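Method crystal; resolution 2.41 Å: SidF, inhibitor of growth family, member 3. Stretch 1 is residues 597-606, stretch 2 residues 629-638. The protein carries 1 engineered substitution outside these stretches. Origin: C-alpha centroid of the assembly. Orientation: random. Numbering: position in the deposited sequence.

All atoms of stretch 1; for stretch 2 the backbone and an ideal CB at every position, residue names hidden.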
ATOM      1  N   GLN A 597     -25.259  -3.461   4.796  1.00 72.52           N
ATOM      2  CA  GLN A 597     -24.281  -2.800   3.943  1.00 75.05           C
ATOM      3  C   GLN A 597     -23.181  -3.777   3.618  1.00 73.51           C
ATOM      4  O   GLN A 597     -22.781  -3.902   2.460  1.00 71.35           O
ATOM      5  CB  GLN A 597     -23.707  -1.574   4.648  1.00 71.90           C
ATOM      6  CG  GLN A 597     -24.765  -0.538   5.031  1.00 71.47           C
ATOM      7  CD  GLN A 597     -24.222   0.525   5.967  1.00 74.13           C
ATOM      8  OE1 GLN A 597     -23.388   0.234   6.833  1.00 72.06           O
ATOM      9  NE2 GLN A 597     -24.671   1.778   5.785  1.00 76.04           N
ATOM     10  N   HIS A 598     -22.703  -4.479   4.644  1.00 77.13           N
ATOM     11  CA  HIS A 598     -21.741  -5.544   4.427  1.00 76.08           C
ATOM     12  C   HIS A 598     -22.251  -6.502   3.411  1.00 75.44           C
ATOM     13  O   HIS A 598     -21.559  -6.770   2.441  1.00 78.19           O
ATOM     14  CB  HIS A 598     -21.413  -6.309   5.700  1.00 81.66           C
ATOM     15  CG  HIS A 598     -20.515  -7.524   5.463  1.00 85.36           C
ATOM     16  ND1 HIS A 598     -19.221  -7.411   5.053  1.00 73.33           N
ATOM     17  CD2 HIS A 598     -20.780  -8.900   5.572  1.00 79.47           C
ATOM     18  CE1 HIS A 598     -18.690  -8.650   4.925  1.00 74.84           C
ATOM     19  NE2 HIS A 598     -19.648  -9.558   5.232  1.00 82.25           N
ATOM     20  N   PHE A 599     -23.457  -7.027   3.594  1.00 72.49           N
ATOM     21  CA  PHE A 599     -23.965  -8.023   2.627  1.00 75.06           C
ATOM     22  C   PHE A 599     -24.025  -7.482   1.191  1.00 71.98           C
ATOM     23  O   PHE A 599     -23.528  -8.089   0.226  1.00 73.35           O
ATOM     24  CB  PHE A 599     -25.354  -8.560   3.029  1.00 77.58           C
ATOM     25  CG  PHE A 599     -25.872  -9.648   2.118  1.00 79.11           C
ATOM     26  CD1 PHE A 599     -26.516  -9.334   0.924  1.00 83.09           C
ATOM     27  CD2 PHE A 599     -25.726 -10.991   2.456  1.00 83.59           C
ATOM     28  CE1 PHE A 599     -27.010 -10.328   0.083  1.00 83.70           C
ATOM     29  CE2 PHE A 599     -26.214 -11.995   1.618  1.00 85.62           C
ATOM     30  CZ  PHE A 599     -26.852 -11.661   0.432  1.00 86.42           C
ATOM     31  N   TYR A 600     -24.671  -6.343   1.052  1.00 69.37           N
ATOM     32  CA  TYR A 600     -24.841  -5.749  -0.241  1.00 66.11           C
ATOM     33  C   TYR A 600     -23.524  -5.308  -0.907  1.00 67.11           C
ATOM     34  O   TYR A 600     -23.371  -5.393  -2.133  1.00 66.03           O
ATOM     35  CB  TYR A 600     -25.713  -4.529  -0.091  1.00 65.91           C
ATOM     36  CG  TYR A 600     -25.895  -3.863  -1.389  1.00 65.99           C
ATOM     37  CD1 TYR A 600     -24.963  -2.916  -1.855  1.00 64.11           C
ATOM     38  CD2 TYR A 600     -26.952  -4.228  -2.214  1.00 69.43           C
ATOM     39  CE1 TYR A 600     -25.124  -2.322  -3.098  1.00 62.34           C
ATOM     40  CE2 TYR A 600     -27.128  -3.653  -3.457  1.00 68.53           C
ATOM     41  CZ  TYR A 600     -26.220  -2.698  -3.890  1.00 65.60           C
ATOM     42  OH  TYR A 600     -26.421  -2.146  -5.126  1.00 66.29           O
ATOM     43  N   ASN A 601     -22.594  -4.782  -0.121  1.00 63.12           N
ATOM     44  CA  ASN A 601     -21.396  -4.242  -0.729  1.00 60.86           C
ATOM     45  C   ASN A 601     -20.492  -5.347  -1.250  1.00 60.94           C
ATOM     46  O   ASN A 601     -19.977  -5.232  -2.355  1.00 61.12           O
ATOM     47  CB  ASN A 601     -20.698  -3.224   0.192  1.00 55.74           C
ATOM     48  CG  ASN A 601     -21.359  -1.852   0.128  1.00 59.14           C
ATOM     49  OD1 ASN A 601     -21.955  -1.448  -0.910  1.00 61.66           O
ATOM     50  ND2 ASN A 601     -21.264  -1.117   1.217  1.00 57.06           N
ATOM     51  N   SER A 602     -20.350  -6.415  -0.454  1.00 58.97           N
ATOM     52  CA  SER A 602     -19.758  -7.675  -0.849  1.00 56.54           C
ATOM     53  C   SER A 602     -20.303  -8.111  -2.176  1.00 59.49           C
ATOM     54  O   SER A 602     -19.543  -8.339  -3.102  1.00 64.57           O
ATOM     55  CB  SER A 602     -20.139  -8.742   0.156  1.00 61.16           C
ATOM     56  OG  SER A 602     -19.430  -8.594   1.369  1.00 69.51           O
ATOM     57  N   CYS A 603     -21.620  -8.235  -2.291  1.00 58.77           N
ATOM     58  CA  CYS A 603     -22.192  -8.637  -3.563  1.00 61.23           C
ATOM     59  C   CYS A 603     -21.869  -7.643  -4.675  1.00 66.05           C
ATOM     60  O   CYS A 603     -21.517  -8.045  -5.796  1.00 69.73           O
ATOM     61  CB  CYS A 603     -23.703  -8.787  -3.446  1.00 63.35           C
ATOM     62  SG  CYS A 603     -24.111 -10.063  -2.269  0.58 58.00           S
ATOM     63  N   ALA A 604     -21.955  -6.346  -4.369  1.00 63.71           N
ATOM     64  CA  ALA A 604     -21.782  -5.356  -5.421  1.00 62.30           C
ATOM     65  C   ALA A 604     -20.364  -5.381  -5.888  1.00 60.25           C
ATOM     66  O   ALA A 604     -20.152  -5.387  -7.083  1.00 64.83           O
ATOM     67  CB  ALA A 604     -22.210  -3.960  -5.001  1.00 59.35           C
ATOM     68  N   TYR A 605     -19.397  -5.451  -4.976  1.00 58.60           N
ATOM     69  CA  TYR A 605     -17.990  -5.481  -5.403  1.00 53.91           C
ATOM     70  C   TYR A 605     -17.699  -6.710  -6.244  1.00 57.51           C
ATOM     71  O   TYR A 605     -17.123  -6.618  -7.322  1.00 53.16           O
ATOM     72  CB  TYR A 605     -17.025  -5.399  -4.228  1.00 51.09           C
ATOM     73  CG  TYR A 605     -17.008  -4.022  -3.567  1.00 50.33           C
ATOM     74  CD1 TYR A 605     -16.847  -2.851  -4.330  1.00 53.16           C
ATOM     75  CD2 TYR A 605     -17.111  -3.894  -2.177  1.00 50.70           C
ATOM     76  CE1 TYR A 605     -16.819  -1.612  -3.715  1.00 57.30           C
ATOM     77  CE2 TYR A 605     -17.112  -2.661  -1.538  1.00 48.96           C
ATOM     78  CZ  TYR A 605     -16.975  -1.530  -2.299  1.00 56.60           C
ATOM     79  OH  TYR A 605     -16.959  -0.324  -1.664  1.00 54.37           O
ATOM     80  N   LEU A 606     -18.150  -7.874  -5.794  1.00 62.96           N
ATOM     81  CA  LEU A 606     -17.872  -9.068  -6.575  1.00 64.12           C
ATOM     82  C   LEU A 606     -18.465  -8.989  -8.003  1.00 65.52           C
ATOM     83  O   LEU A 606     -17.774  -9.169  -8.994  1.00 65.22           O
ATOM     84  CB  LEU A 606     -18.437 -10.271  -5.868  1.00 67.70           C
ATOM     85  CG  LEU A 606     -17.697 -11.611  -6.017  1.00 73.16           C
ATOM     86  CD1 LEU A 606     -18.759 -12.716  -6.115  1.00 67.04           C
ATOM     87  CD2 LEU A 606     -16.654 -11.703  -7.138  1.00 68.63           C
ATOM     88  N   UNK A 629      -9.177  -2.170  -8.000  1.00 39.52           N
ATOM     89  CA  UNK A 629      -9.880  -1.449  -6.914  1.00 35.84           C
ATOM     90  C   UNK A 629     -11.020  -2.264  -6.355  1.00 38.64           C
ATOM     91  O   UNK A 629     -11.194  -2.300  -5.136  1.00 40.72           O
ATOM     92  CB  UNK A 629     -10.414  -0.105  -7.413  1.00 35.84           C
ATOM     93  N   UNK A 630     -11.737  -2.983  -7.234  1.00 41.82           N
ATOM     94  CA  UNK A 630     -12.900  -3.727  -6.826  1.00 41.60           C
ATOM     95  C   UNK A 630     -12.458  -4.816  -5.945  1.00 43.97           C
ATOM     96  O   UNK A 630     -12.939  -4.958  -4.810  1.00 49.06           O
ATOM     97  CB  UNK A 630     -13.689  -4.271  -8.019  1.00 41.60           C
ATOM     98  N   UNK A 631     -11.484  -5.559  -6.415  1.00 46.59           N
ATOM     99  CA  UNK A 631     -10.985  -6.695  -5.630  1.00 48.73           C
ATOM    100  C   UNK A 631     -10.355  -6.216  -4.318  1.00 48.47           C
ATOM    101  O   UNK A 631     -10.535  -6.852  -3.270  1.00 50.29           O
ATOM    102  CB  UNK A 631      -9.966  -7.497  -6.441  1.00 48.73           C
ATOM    103  N   UNK A 632      -9.698  -5.047  -4.319  1.00 48.45           N
ATOM    104  CA  UNK A 632      -9.061  -4.639  -3.040  1.00 42.99           C
ATOM    105  C   UNK A 632     -10.171  -4.253  -2.111  1.00 45.16           C
ATOM    106  O   UNK A 632     -10.171  -4.595  -0.941  1.00 47.89           O
ATOM    107  CB  UNK A 632      -8.070  -3.487  -3.216  1.00 42.99           C
ATOM    108  N   UNK A 633     -11.167  -3.564  -2.638  1.00 48.62           N
ATOM    109  CA  UNK A 633     -12.304  -3.180  -1.795  1.00 49.37           C
ATOM    110  C   UNK A 633     -13.020  -4.415  -1.210  1.00 54.08           C
ATOM    111  O   UNK A 633     -13.465  -4.409  -0.039  1.00 50.94           O
ATOM    112  CB  UNK A 633     -13.292  -2.337  -2.604  1.00 49.37           C
ATOM    113  N   UNK A 634     -13.055  -5.491  -1.993  1.00 50.15           N
ATOM    114  CA  UNK A 634     -13.760  -6.697  -1.589  1.00 49.97           C
ATOM    115  C   UNK A 634     -13.028  -7.377  -0.453  1.00 48.60           C
ATOM    116  O   UNK A 634     -13.653  -7.986   0.464  1.00 49.76           O
ATOM    117  CB  UNK A 634     -13.918  -7.656  -2.771  1.00 49.97           C
ATOM    118  N   UNK A 635     -11.709  -7.325  -0.538  1.00 45.03           N
ATOM    119  CA  UNK A 635     -10.935  -7.928   0.501  1.00 46.54           C
ATOM    120  C   UNK A 635     -11.031  -7.074   1.757  1.00 47.66           C
ATOM    121  O   UNK A 635     -11.111  -7.615   2.852  1.00 51.57           O
ATOM    122  CB  UNK A 635      -9.481  -8.108   0.059  1.00 46.54           C
ATOM    123  N   UNK A 636     -11.075  -5.747   1.637  1.00 47.08           N
ATOM    124  CA  UNK A 636     -11.436  -4.973   2.840  1.00 47.80           C
ATOM    125  C   UNK A 636     -12.825  -5.404   3.368  1.00 48.42           C
ATOM    126  O   UNK A 636     -13.049  -5.426   4.554  1.00 49.74           O
ATOM    127  CB  UNK A 636     -11.430  -3.475   2.528  1.00 47.80           C
ATOM    128  N   UNK A 637     -13.778  -5.741   2.503  1.00 52.80           N
ATOM    129  CA  UNK A 637     -15.075  -6.192   3.025  1.00 54.26           C
ATOM    130  C   UNK A 637     -15.000  -7.536   3.736  1.00 55.54           C
ATOM    131  O   UNK A 637     -15.721  -7.738   4.700  1.00 52.16           O
ATOM    132  CB  UNK A 637     -16.090  -6.283   1.884  1.00 54.26           C
ATOM    133  N   UNK A 638     -14.178  -8.463   3.240  1.00 56.77           N
ATOM    134  CA  UNK A 638     -14.006  -9.766   3.912  1.00 55.46           C
ATOM    135  C   UNK A 638     -13.078  -9.618   5.073  1.00 54.32           C
ATOM    136  O   UNK A 638     -12.636 -10.598   5.629  1.00 53.59           O
ATOM    137  CB  UNK A 638     -13.472 -10.829   2.950  1.00 55.46           C
TER

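Stretch 1 (597-606) is helical throughout, and 629-637 forms a second helix running nearly antiparallel to it, at 154° between their directions and 9.0 Å at closest approach. Tyr605 dominates the face that stretch 1 offers, with His598, Asn601 and Ser602 one and two turns back along the helix.

At position 629 nothing of stretch 1 lies within 5.5 Å of the ideal CB, so the contact sets no demand; the residue is Thr629.

Position 630 lies beside Tyr605, the two CA atoms 5.6 Å apart. Its CA-to-CB bond points sideways, so a side chain long enough to turn back could meet the ring, and leucine, isoleucine or methionine would suit. It is Leu630, whose CD2 packs 3.7 Å from Tyr605 CD1 at the ring edge.

Position 631 points away and 632 is out of reach; stretch 1 leaves both open. They are Met631, whose end turns back without coming into contact, and Ala632.

Position 633 points toward stretch 1, its ideal CB 3.8 Å from Tyr605 CE1. With the ring so near, a small residue such as alanine, serine or cysteine fits easily. Ser633 places CB 3.8 Å from the centroid of the Tyr605 ring, almost on its normal, a CH-pi contact over the face. Its OG turns back to its own helix and donates to Thr629 O at 2.6 Å.

At 634 the CB points sideways, 4.1 Å from Tyr605 CB and 5.2 Å from Leu606 N. This largely apolar setting favours leucine, methionine or isoleucine. Leu634 brings CG to 4.0 Å from Tyr605 CB, and its CD1 reaches 4.4 Å from Leu606 CG.

Positions 635 and 636 are out of reach and unconstrained by this contact. Ser635 OG donates to Ala632 O at 2.9 Å; the other residue is Cys636.

Position 637 points toward stretch 1, its ideal CB 4.1 Å from Ser602 OG, 4.6 Å from His598 ND1 and 4.8 Å from Tyr605 CD2. An imidazole nitrogen within reach invites an acceptor, so glutamate or glutamine would suit, perhaps aspartate. The residue is Glu637, which sits as a knob among His598, Asn601, Ser602 and Tyr605. His598 ND1 donates to Glu637 OE1 at 3.0 Å, near the imidazole plane, while Glu637 CG lies 4.0 Å from Tyr605 CE2. Tyr605 is the reciprocal knob, held among Leu630, Ser633, Leu634 and Glu637.

Position 638 is the first to leave helical angles and points away, so many residues would do. Leu638 turns its end nearer but makes no contact.

Stretch 2 629-638: TLMASLSCEL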
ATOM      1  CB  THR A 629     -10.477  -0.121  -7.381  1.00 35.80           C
ATOM      2  OG1 THR A 629      -9.417   0.694  -7.856  1.00 37.80           O
ATOM      3  CG2 THR A 629     -11.149   0.629  -6.209  1.00 32.03           C
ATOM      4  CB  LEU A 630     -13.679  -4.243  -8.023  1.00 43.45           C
ATOM      5  CG  LEU A 630     -14.359  -3.025  -8.653  1.00 43.76           C
ATOM      6  CD1 LEU A 630     -14.881  -3.201 -10.103  1.00 44.84           C
ATOM      7  CD2 LEU A 630     -15.457  -2.559  -7.709  1.00 46.17           C
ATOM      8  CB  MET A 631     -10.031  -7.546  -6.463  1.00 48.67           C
ATOM      9  CG  MET A 631     -10.675  -8.106  -7.711  1.00 49.81           C
ATOM     10  SD  MET A 631     -12.004  -9.176  -7.132  1.00 64.71           S
ATOM     11  CE  MET A 631     -11.282 -10.781  -7.305  1.00 62.13           C
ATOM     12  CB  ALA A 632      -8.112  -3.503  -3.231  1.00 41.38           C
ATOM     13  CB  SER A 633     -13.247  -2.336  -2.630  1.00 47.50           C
ATOM     14  OG  SER A 633     -12.484  -1.216  -3.099  1.00 42.81           O
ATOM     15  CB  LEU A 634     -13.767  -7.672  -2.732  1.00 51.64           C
ATOM     16  CG  LEU A 634     -14.955  -8.578  -3.004  1.00 55.78           C
ATOM     17  CD1 LEU A 634     -14.391  -9.758  -3.774  1.00 55.51           C
ATOM     18  CD2 LEU A 634     -15.727  -9.000  -1.769  1.00 53.47           C
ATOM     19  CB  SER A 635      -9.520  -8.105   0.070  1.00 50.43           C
ATOM     20  OG  SER A 635      -8.845  -6.872   0.263  1.00 59.87           O
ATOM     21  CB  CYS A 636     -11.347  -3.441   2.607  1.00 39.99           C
ATOM     22  SG  CYS A 636      -9.689  -2.996   2.165  0.52 33.59           S
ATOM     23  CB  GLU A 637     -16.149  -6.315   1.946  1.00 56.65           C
ATOM     24  CG  GLU A 637     -16.865  -5.030   1.618  1.00 63.15           C
ATOM     25  CD  GLU A 637     -17.604  -4.338   2.760  1.00 68.10           C
ATOM     26  OE1 GLU A 637     -18.075  -4.983   3.749  1.00 75.86           O
ATOM     27  OE2 GLU A 637     -17.739  -3.099   2.622  1.00 67.56           O
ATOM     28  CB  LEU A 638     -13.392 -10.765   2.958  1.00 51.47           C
ATOM     29  CG  LEU A 638     -14.377 -11.043   1.842  1.00 55.53           C
ATOM     30  CD1 LEU A 638     -13.724 -11.837   0.714  1.00 56.55           C
ATOM     31  CD2 LEU A 638     -15.560 -11.781   2.432  1.00 57.91           C
TER
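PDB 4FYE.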